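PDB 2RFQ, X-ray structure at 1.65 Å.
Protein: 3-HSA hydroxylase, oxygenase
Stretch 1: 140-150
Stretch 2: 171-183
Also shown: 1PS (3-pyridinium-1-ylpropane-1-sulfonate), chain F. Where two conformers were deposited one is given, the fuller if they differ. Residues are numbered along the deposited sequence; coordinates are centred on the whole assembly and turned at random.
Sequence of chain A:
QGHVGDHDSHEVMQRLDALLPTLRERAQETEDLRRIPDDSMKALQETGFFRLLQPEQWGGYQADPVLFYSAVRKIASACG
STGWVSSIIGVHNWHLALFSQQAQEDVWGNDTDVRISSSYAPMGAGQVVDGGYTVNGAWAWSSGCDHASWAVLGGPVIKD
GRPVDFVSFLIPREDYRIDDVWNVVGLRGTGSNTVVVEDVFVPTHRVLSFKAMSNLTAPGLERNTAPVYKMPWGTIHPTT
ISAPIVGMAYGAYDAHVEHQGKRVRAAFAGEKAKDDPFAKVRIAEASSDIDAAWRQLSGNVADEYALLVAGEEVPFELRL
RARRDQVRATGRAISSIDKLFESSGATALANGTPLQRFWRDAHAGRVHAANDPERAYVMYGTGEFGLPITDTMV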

ATOM      1  N   ALA A 140      -4.440  34.142  -5.981  1.00 11.98           N
ATOM      2  CA  ALA A 140      -4.660  33.456  -4.690  1.00 11.49           C
ATOM      3  C   ALA A 140      -3.421  32.716  -4.209  1.00 11.55           C
ATOM      4  O   ALA A 140      -2.425  32.583  -4.934  1.00 11.57           O
ATOM      5  N   TRP A 141      -3.499  32.248  -2.967  1.00 11.76           N
ATOM      6  CA  TRP A 141      -2.492  31.372  -2.383  1.00 12.43           C
ATOM      7  C   TRP A 141      -1.101  32.016  -2.273  1.00 11.34           C
ATOM      8  O   TRP A 141      -0.082  31.322  -2.444  1.00 10.97           O
ATOM      9  N   SER A 142      -1.041  33.320  -1.966  1.00 10.01           N
ATOM     10  CA  SER A 142       0.263  33.988  -1.817  1.00  9.31           C
ATOM     11  C   SER A 142       0.700  33.859  -0.362  1.00 10.05           C
ATOM     12  O   SER A 142       0.441  34.716   0.463  1.00  9.32           O
ATOM     13  N   SER A 143       1.363  32.747  -0.068  1.00 10.33           N
ATOM     14  CA  SER A 143       1.795  32.456   1.294  1.00  9.97           C
ATOM     15  C   SER A 143       2.666  33.555   1.860  1.00  9.43           C
ATOM     16  O   SER A 143       3.641  33.991   1.226  1.00  9.45           O
ATOM     17  N   GLY A 144       2.325  33.983   3.080  1.00  9.84           N
ATOM     18  CA  GLY A 144       3.090  35.032   3.766  1.00 10.74           C
ATOM     19  C   GLY A 144       3.047  36.407   3.097  1.00  9.85           C
ATOM     20  O   GLY A 144       3.893  37.250   3.382  1.00 10.64           O
ATOM     21  N   CYS A 145       2.040  36.659   2.256  1.00  9.42           N
ATOM     22  CA  CYS A 145       2.002  37.922   1.511  1.00  9.65           C
ATOM     23  C   CYS A 145       1.991  39.183   2.410  1.00  9.88           C
ATOM     24  O   CYS A 145       2.501  40.223   2.004  1.00  9.31           O
ATOM     25  N   ASP A 146       1.435  39.093   3.618  0.50  9.44           N
ATOM     26  CA  ASP A 146       1.429  40.261   4.512  0.50  9.41           C
ATOM     27  C   ASP A 146       2.846  40.672   4.921  0.50  9.24           C
ATOM     28  O   ASP A 146       3.097  41.830   5.289  0.50 10.13           O
ATOM     29  N   HIS A 147       3.770  39.718   4.837  1.00  9.30           N
ATOM     30  CA  HIS A 147       5.140  39.925   5.303  1.00  9.64           C
ATOM     31  C   HIS A 147       6.076  40.377   4.210  1.00 10.48           C
ATOM     32  O   HIS A 147       7.292  40.344   4.392  1.00 10.18           O
ATOM     33  N   ALA A 148       5.511  40.796   3.081  1.00 10.08           N
ATOM     34  CA  ALA A 148       6.317  41.193   1.924  1.00  9.60           C
ATOM     35  C   ALA A 148       5.846  42.544   1.432  1.00  9.77           C
ATOM     36  O   ALA A 148       4.707  42.933   1.695  1.00  9.13           O
ATOM     37  N   SER A 149       6.712  43.249   0.710  1.00  8.67           N
ATOM     38  CA  SER A 149       6.363  44.574   0.176  1.00  9.84           C
ATOM     39  C   SER A 149       6.418  44.597  -1.351  1.00  8.66           C
ATOM     40  O   SER A 149       6.240  45.655  -1.972  1.00  8.50           O
ATOM     41  N   TRP A 150       6.645  43.422  -1.944  1.00  8.86           N
ATOM     42  CA  TRP A 150       6.570  43.199  -3.392  1.00  8.19           C
ATOM     43  C   TRP A 150       6.004  41.815  -3.625  1.00  8.20           C
ATOM     44  O   TRP A 150       6.074  40.952  -2.741  1.00  8.44           O
ATOM     45  N   ILE A 171       5.774  43.348  -8.833  1.00  9.16           N
ATOM     46  CA  ILE A 171       4.884  44.475  -8.550  1.00  8.81           C
ATOM     47  C   ILE A 171       5.026  44.906  -7.085  1.00  8.88           C
ATOM     48  O   ILE A 171       5.038  44.036  -6.193  1.00  9.00           O
ATOM     49  N   PRO A 172       5.174  46.227  -6.834  1.00  8.83           N
ATOM     50  CA  PRO A 172       5.300  46.621  -5.439  1.00  9.32           C
ATOM     51  C   PRO A 172       3.955  46.666  -4.737  1.00  9.31           C
ATOM     52  O   PRO A 172       2.922  46.845  -5.379  1.00 10.34           O
ATOM     53  N   ARG A 173       3.967  46.543  -3.412  1.00  9.45           N
ATOM     54  CA  ARG A 173       2.723  46.475  -2.657  1.00 10.23           C
ATOM     55  C   ARG A 173       1.826  47.712  -2.761  1.00 10.94           C
ATOM     56  O   ARG A 173       0.623  47.597  -2.588  1.00 11.22           O
ATOM     57  N   GLU A 174       2.391  48.882  -3.062  1.00 11.75           N
ATOM     58  CA  GLU A 174       1.570  50.080  -3.219  1.00 13.07           C
ATOM     59  C   GLU A 174       0.618  49.924  -4.419  1.00 12.46           C
ATOM     60  O   GLU A 174      -0.398  50.619  -4.507  1.00 13.73           O
ATOM     61  N   ASP A 175       0.937  48.985  -5.313  1.00 12.21           N
ATOM     62  CA  ASP A 175       0.144  48.733  -6.519  1.00 11.63           C
ATOM     63  C   ASP A 175      -0.835  47.567  -6.440  1.00 11.79           C
ATOM     64  O   ASP A 175      -1.508  47.247  -7.425  1.00 11.33           O
ATOM     65  N   TYR A 176      -0.913  46.908  -5.289  1.00 11.15           N
ATOM     66  CA  TYR A 176      -1.896  45.824  -5.160  1.00 11.71           C
ATOM     67  C   TYR A 176      -2.597  45.814  -3.823  1.00 12.49           C
ATOM     68  O   TYR A 176      -2.152  46.471  -2.890  1.00 13.55           O
ATOM     69  N   ARG A 177      -3.697  45.070  -3.754  1.00 13.35           N
ATOM     70  CA  ARG A 177      -4.479  44.916  -2.525  1.00 14.39           C
ATOM     71  C   ARG A 177      -4.464  43.445  -2.117  1.00 14.15           C
ATOM     72  O   ARG A 177      -4.526  42.554  -2.972  1.00 13.99           O
ATOM     73  N   ILE A 178      -4.373  43.192  -0.818  1.00 12.81           N
ATOM     74  CA  ILE A 178      -4.444  41.823  -0.323  1.00 12.23           C
ATOM     75  C   ILE A 178      -5.831  41.608   0.271  1.00 12.08           C
ATOM     76  O   ILE A 178      -6.251  42.376   1.164  1.00 12.15           O
ATOM     77  N   ASP A 179      -6.540  40.587  -0.231  1.00 11.42           N
ATOM     78  CA  ASP A 179      -7.868  40.211   0.282  1.00 12.52           C
ATOM     79  C   ASP A 179      -7.729  39.018   1.209  1.00 12.64           C
ATOM     80  O   ASP A 179      -7.133  38.008   0.826  1.00 12.43           O
ATOM     81  N   ASP A 180      -8.265  39.147   2.425  1.00 13.37           N
ATOM     82  CA  ASP A 180      -8.160  38.094   3.430  1.00 13.98           C
ATOM     83  C   ASP A 180      -9.263  37.069   3.204  1.00 13.95           C
ATOM     84  O   ASP A 180     -10.428  37.299   3.559  1.00 13.97           O
ATOM     85  N   VAL A 181      -8.892  35.965   2.560  1.00 12.65           N
ATOM     86  CA  VAL A 181      -9.824  34.898   2.230  1.00 13.10           C
ATOM     87  C   VAL A 181      -9.382  33.525   2.753  1.00 13.24           C
ATOM     88  O   VAL A 181     -10.073  32.534   2.511  1.00 14.07           O
ATOM     89  N   TRP A 182      -8.241  33.473   3.443  1.00 12.01           N
ATOM     90  CA  TRP A 182      -7.602  32.187   3.792  1.00 11.83           C
ATOM     91  C   TRP A 182      -8.385  31.437   4.875  1.00 11.34           C
ATOM     92  O   TRP A 182      -8.356  31.798   6.050  1.00 12.68           O
ATOM     93  N   ASN A 183      -9.090  30.379   4.466  1.00 11.64           N
ATOM     94  CA  ASN A 183     -10.041  29.697   5.330  1.00 11.27           C
ATOM     95  C   ASN A 183     -10.026  28.194   5.039  1.00 10.45           C
ATOM     96  O   ASN A 183     -10.931  27.650   4.381  1.00 10.51           O
TER

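The contact is built around one long arm, Arg173, that reaches into a hollow lined by backbone carbonyls. Its CA-to-CB bond points toward the first stretch, and chi1 to chi3 are all t, so the chain runs nearly straight and delivers the guanidinium to the 3-10 segment at Cys145 and Asp146. There NH1 donates to Asp146 O at 2.8 Å and to Ala148 O at 3.0 Å, both near the guanidinium plane. Asp146 starts its side chain away, but with chi1 t its end returns, and OD1 forms a salt bridge with Arg173 NH2 at 3.0 Å. The remaining hydrogens serve the bound sulfonate: Arg173 NH2 to 1PS O2 is 2.7 Å and Arg173 NE to 1PS O3 is 3.0 Å, while the backbone Ile178 N holds 1PS O1 at 2.9 Å. Every N-H of the guanidinium thus has an acceptor.

At one end, Trp150 and Pro172 pair across antiparallel strands with their side chains on the same face of the sheet. Trp150, chi1 m, lays its indole flat against the proline: Pro172 CB sits 3.6 Å from the centroid of the six-membered ring, almost on its normal, a compact bump on a broad plate. Beside this pair, Arg173 N donates to Ser149 O at 2.8 Å.

Tyr176, chi1 p, points toward the first stretch and brings OH to 3.1 Å from Trp150 C. A water fills the gap beyond, 2.7 Å from Tyr176 OH and donating to Cys145 O at 2.7 Å. Ile178 (m, t) also points in, with CD1 3.6 Å from Cys145 O and CG2 3.8 Å from Cys145 SG.

Farther along, Trp141 (m) and Trp182 (t) both leave the backbone sideways yet converge at their tips. The edge of Trp182 meets the face of Trp141, offset, with planes at 79° and Trp141 CE3 3.5 Å from Trp182 CZ3.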

ATOM      1  CB  ALA A 140      -5.829  32.470  -4.810  1.00 12.32           C
ATOM      2  CB  TRP A 141      -2.417  30.005  -3.116  1.00 14.57           C
ATOM      3  CG  TRP A 141      -3.757  29.308  -3.340  1.00 20.31           C
ATOM      4  CD1 TRP A 141      -4.688  29.630  -4.286  1.00 23.97           C
ATOM      5  CD2 TRP A 141      -4.281  28.168  -2.643  1.00 23.72           C
ATOM      6  NE1 TRP A 141      -5.770  28.777  -4.210  1.00 25.89           N
ATOM      7  CE2 TRP A 141      -5.543  27.873  -3.205  1.00 25.34           C
ATOM      8  CE3 TRP A 141      -3.801  27.360  -1.603  1.00 23.95           C
ATOM      9  CZ2 TRP A 141      -6.342  26.802  -2.759  1.00 24.30           C
ATOM     10  CZ3 TRP A 141      -4.584  26.296  -1.162  1.00 21.82           C
ATOM     11  CH2 TRP A 141      -5.851  26.028  -1.739  1.00 22.88           C
ATOM     12  CB  SER A 142       0.204  35.461  -2.269  1.00  9.85           C
ATOM     13  OG  SER A 142       1.532  35.988  -2.342  1.00 11.25           O
ATOM     14  CB  SER A 143       2.567  31.134   1.350  1.00  9.41           C
ATOM     15  OG  SER A 143       1.737  30.075   0.899  1.00 10.89           O
ATOM     16  CB  CYS A 145       0.851  37.940   0.495  1.00  9.82           C
ATOM     17  SG  CYS A 145      -0.781  37.672   1.207  1.00 11.08           S
ATOM     18  CB  ASP A 146       0.589  39.995   5.761  0.50  9.42           C
ATOM     19  CG  ASP A 146       0.333  41.257   6.572  0.50  8.09           C
ATOM     20  OD1 ASP A 146      -0.075  42.287   5.993  0.50  7.35           O
ATOM     21  OD2 ASP A 146       0.548  41.210   7.791  0.50  7.42           O
ATOM     22  CB  HIS A 147       5.660  38.644   5.948  1.00 10.22           C
ATOM     23  CG  HIS A 147       4.956  38.320   7.223  1.00  9.48           C
ATOM     24  ND1 HIS A 147       5.047  39.130   8.336  1.00  9.08           N
ATOM     25  CD2 HIS A 147       4.129  37.298   7.559  1.00 10.91           C
ATOM     26  CE1 HIS A 147       4.313  38.613   9.311  1.00  9.99           C
ATOM     27  NE2 HIS A 147       3.750  37.500   8.864  1.00 10.10           N
ATOM     28  CB  ALA A 148       6.177  40.139   0.793  1.00 10.50           C
ATOM     29  CB  SER A 149       7.233  45.682   0.794  1.00 10.04           C
ATOM     30  OG  SER A 149       8.581  45.440   0.521  1.00 12.76           O
ATOM     31  CB  TRP A 150       7.965  43.169  -4.017  1.00  8.90           C
ATOM     32  CG  TRP A 150       8.672  44.507  -4.015  1.00  8.43           C
ATOM     33  CD1 TRP A 150       9.308  45.084  -2.947  1.00  9.69           C
ATOM     34  CD2 TRP A 150       8.834  45.416  -5.119  1.00  9.52           C
ATOM     35  NE1 TRP A 150       9.845  46.289  -3.314  1.00 10.31           N
ATOM     36  CE2 TRP A 150       9.572  46.521  -4.639  1.00  9.30           C
ATOM     37  CE3 TRP A 150       8.427  45.399  -6.470  1.00 10.45           C
ATOM     38  CZ2 TRP A 150       9.917  47.618  -5.458  1.00 10.46           C
ATOM     39  CZ3 TRP A 150       8.774  46.496  -7.297  1.00 10.26           C
ATOM     40  CH2 TRP A 150       9.512  47.586  -6.770  1.00  9.91           C
ATOM     41  CB  ILE A 171       3.407  44.091  -8.845  1.00  8.92           C
ATOM     42  CG1 ILE A 171       3.289  43.553 -10.281  1.00  9.75           C
ATOM     43  CG2 ILE A 171       2.479  45.299  -8.605  1.00  7.25           C
ATOM     44  CD1 ILE A 171       1.838  43.358 -10.828  1.00  9.28           C
ATOM     45  CB  PRO A 172       5.895  48.031  -5.540  1.00  8.40           C
ATOM     46  CG  PRO A 172       5.257  48.587  -6.819  1.00  9.18           C
ATOM     47  CD  PRO A 172       5.266  47.390  -7.755  1.00  9.53           C
ATOM     48  CB  ARG A 173       3.008  46.108  -1.196  1.00  9.74           C
ATOM     49  CG  ARG A 173       1.764  45.781  -0.394  1.00 10.90           C
ATOM     50  CD  ARG A 173       2.163  44.948   0.782  1.00  9.72           C
ATOM     51  NE  ARG A 173       1.032  44.803   1.687  1.00 12.18           N
ATOM     52  CZ  ARG A 173       1.084  44.138   2.834  1.00 12.92           C
ATOM     53  NH1 ARG A 173       2.222  43.533   3.193  1.00 11.45           N
ATOM     54  NH2 ARG A 173      -0.012  44.075   3.612  1.00 12.61           N
ATOM     55  CB  GLU A 174       2.453  51.312  -3.385  1.00 13.36           C
ATOM     56  CG  GLU A 174       3.281  51.288  -4.657  1.00 17.89           C
ATOM     57  CD  GLU A 174       4.406  52.294  -4.670  1.00 24.83           C
ATOM     58  OE1 GLU A 174       5.155  52.388  -3.667  1.00 29.30           O
ATOM     59  OE2 GLU A 174       4.564  52.970  -5.706  1.00 27.02           O
ATOM     60  CB  ASP A 175       1.048  48.571  -7.748  1.00 12.09           C
ATOM     61  CG  ASP A 175       1.721  49.869  -8.170  1.00 13.76           C
ATOM     62  OD1 ASP A 175       1.210  50.964  -7.823  1.00 15.92           O
ATOM     63  OD2 ASP A 175       2.757  49.778  -8.879  1.00 12.81           O
ATOM     64  CB  TYR A 176      -1.287  44.448  -5.459  1.00 11.29           C
ATOM     65  CG  TYR A 176      -0.113  43.992  -4.621  1.00 10.17           C
ATOM     66  CD1 TYR A 176      -0.281  43.465  -3.330  1.00  9.35           C
ATOM     67  CD2 TYR A 176       1.170  44.022  -5.158  1.00 10.41           C
ATOM     68  CE1 TYR A 176       0.814  42.996  -2.590  1.00  8.86           C
ATOM     69  CE2 TYR A 176       2.274  43.564  -4.433  1.00  9.40           C
ATOM     70  CZ  TYR A 176       2.093  43.058  -3.149  1.00  8.90           C
ATOM     71  OH  TYR A 176       3.214  42.629  -2.461  1.00 11.12           O
ATOM     72  CB  ARG A 177      -5.923  45.366  -2.791  1.00 14.93           C
ATOM     73  CG  ARG A 177      -6.809  45.393  -1.579  1.00 16.93           C
ATOM     74  CD  ARG A 177      -8.262  45.736  -1.964  1.00 15.98           C
ATOM     75  NE  ARG A 177      -9.012  44.605  -2.517  1.00 18.19           N
ATOM     76  CZ  ARG A 177      -9.508  44.548  -3.749  1.00 20.43           C
ATOM     77  NH1 ARG A 177      -9.349  45.571  -4.584  1.00 22.38           N
ATOM     78  NH2 ARG A 177     -10.197  43.478  -4.141  1.00 20.70           N
ATOM     79  CB  ILE A 178      -3.349  41.538   0.739  1.00 11.76           C
ATOM     80  CG1 ILE A 178      -1.947  41.569   0.103  1.00 11.34           C
ATOM     81  CG2 ILE A 178      -3.588  40.193   1.389  1.00 11.22           C
ATOM     82  CD1 ILE A 178      -0.774  41.540   1.110  1.00 13.39           C
ATOM     83  CB  ASP A 179      -8.806  39.872  -0.870  1.00 12.89           C
ATOM     84  CG  ASP A 179      -9.341  41.118  -1.561  1.00 15.83           C
ATOM     85  OD1 ASP A 179      -9.121  42.243  -1.042  1.00 17.84           O
ATOM     86  OD2 ASP A 179      -9.976  40.965  -2.622  1.00 18.87           O
ATOM     87  CB  ASP A 180      -8.239  38.687   4.836  1.00 14.82           C
ATOM     88  CG  ASP A 180      -8.167  37.642   5.910  1.00 16.53           C
ATOM     89  OD1 ASP A 180      -7.765  36.497   5.610  1.00 15.91           O
ATOM     90  OD2 ASP A 180      -8.503  37.972   7.071  1.00 18.67           O
ATOM     91  CB  VAL A 181     -10.041  34.769   0.702  1.00 13.64           C
ATOM     92  CG1 VAL A 181     -10.569  36.076   0.125  1.00 14.06           C
ATOM     93  CG2 VAL A 181      -8.737  34.359   0.011  1.00 16.03           C
ATOM     94  CB  TRP A 182      -6.168  32.464   4.222  1.00 10.78           C
ATOM     95  CG  TRP A 182      -5.307  31.267   4.364  1.00 11.43           C
ATOM     96  CD1 TRP A 182      -4.624  30.883   5.481  1.00 11.24           C
ATOM     97  CD2 TRP A 182      -4.982  30.323   3.338  1.00 11.33           C
ATOM     98  NE1 TRP A 182      -3.894  29.743   5.224  1.00  9.00           N
ATOM     99  CE2 TRP A 182      -4.095  29.377   3.913  1.00  9.19           C
ATOM    100  CE3 TRP A 182      -5.358  30.180   1.987  1.00 10.95           C
ATOM    101  CZ2 TRP A 182      -3.576  28.306   3.192  1.00 10.68           C
ATOM    102  CZ3 TRP A 182      -4.841  29.101   1.266  1.00 10.69           C
ATOM    103  CH2 TRP A 182      -3.947  28.192   1.871  1.00 11.14           C
ATOM    104  CB  ASN A 183     -11.432  30.286   5.060  1.00 11.54           C
ATOM    105  CG  ASN A 183     -12.461  29.799   6.028  1.00 14.18           C
ATOM    106  OD1 ASN A 183     -12.139  29.354   7.124  1.00 14.98           O
ATOM    107  ND2 ASN A 183     -13.732  29.865   5.621  1.00 19.20           N
TER
HETATM  108  S1  1PS F 393      -2.684  45.872   1.549  1.00 21.46           S
HETATM  109  O1  1PS F 393      -3.946  45.445   0.887  1.00 19.79           O
HETATM  110  O2  1PS F 393      -2.384  44.988   2.704  1.00 24.14           O
HETATM  111  O3  1PS F 393      -1.507  45.896   0.623  1.00 22.31           O
HETATM  112  O   HOH W   1       2.717  40.690  -0.696  1.00  8.80           O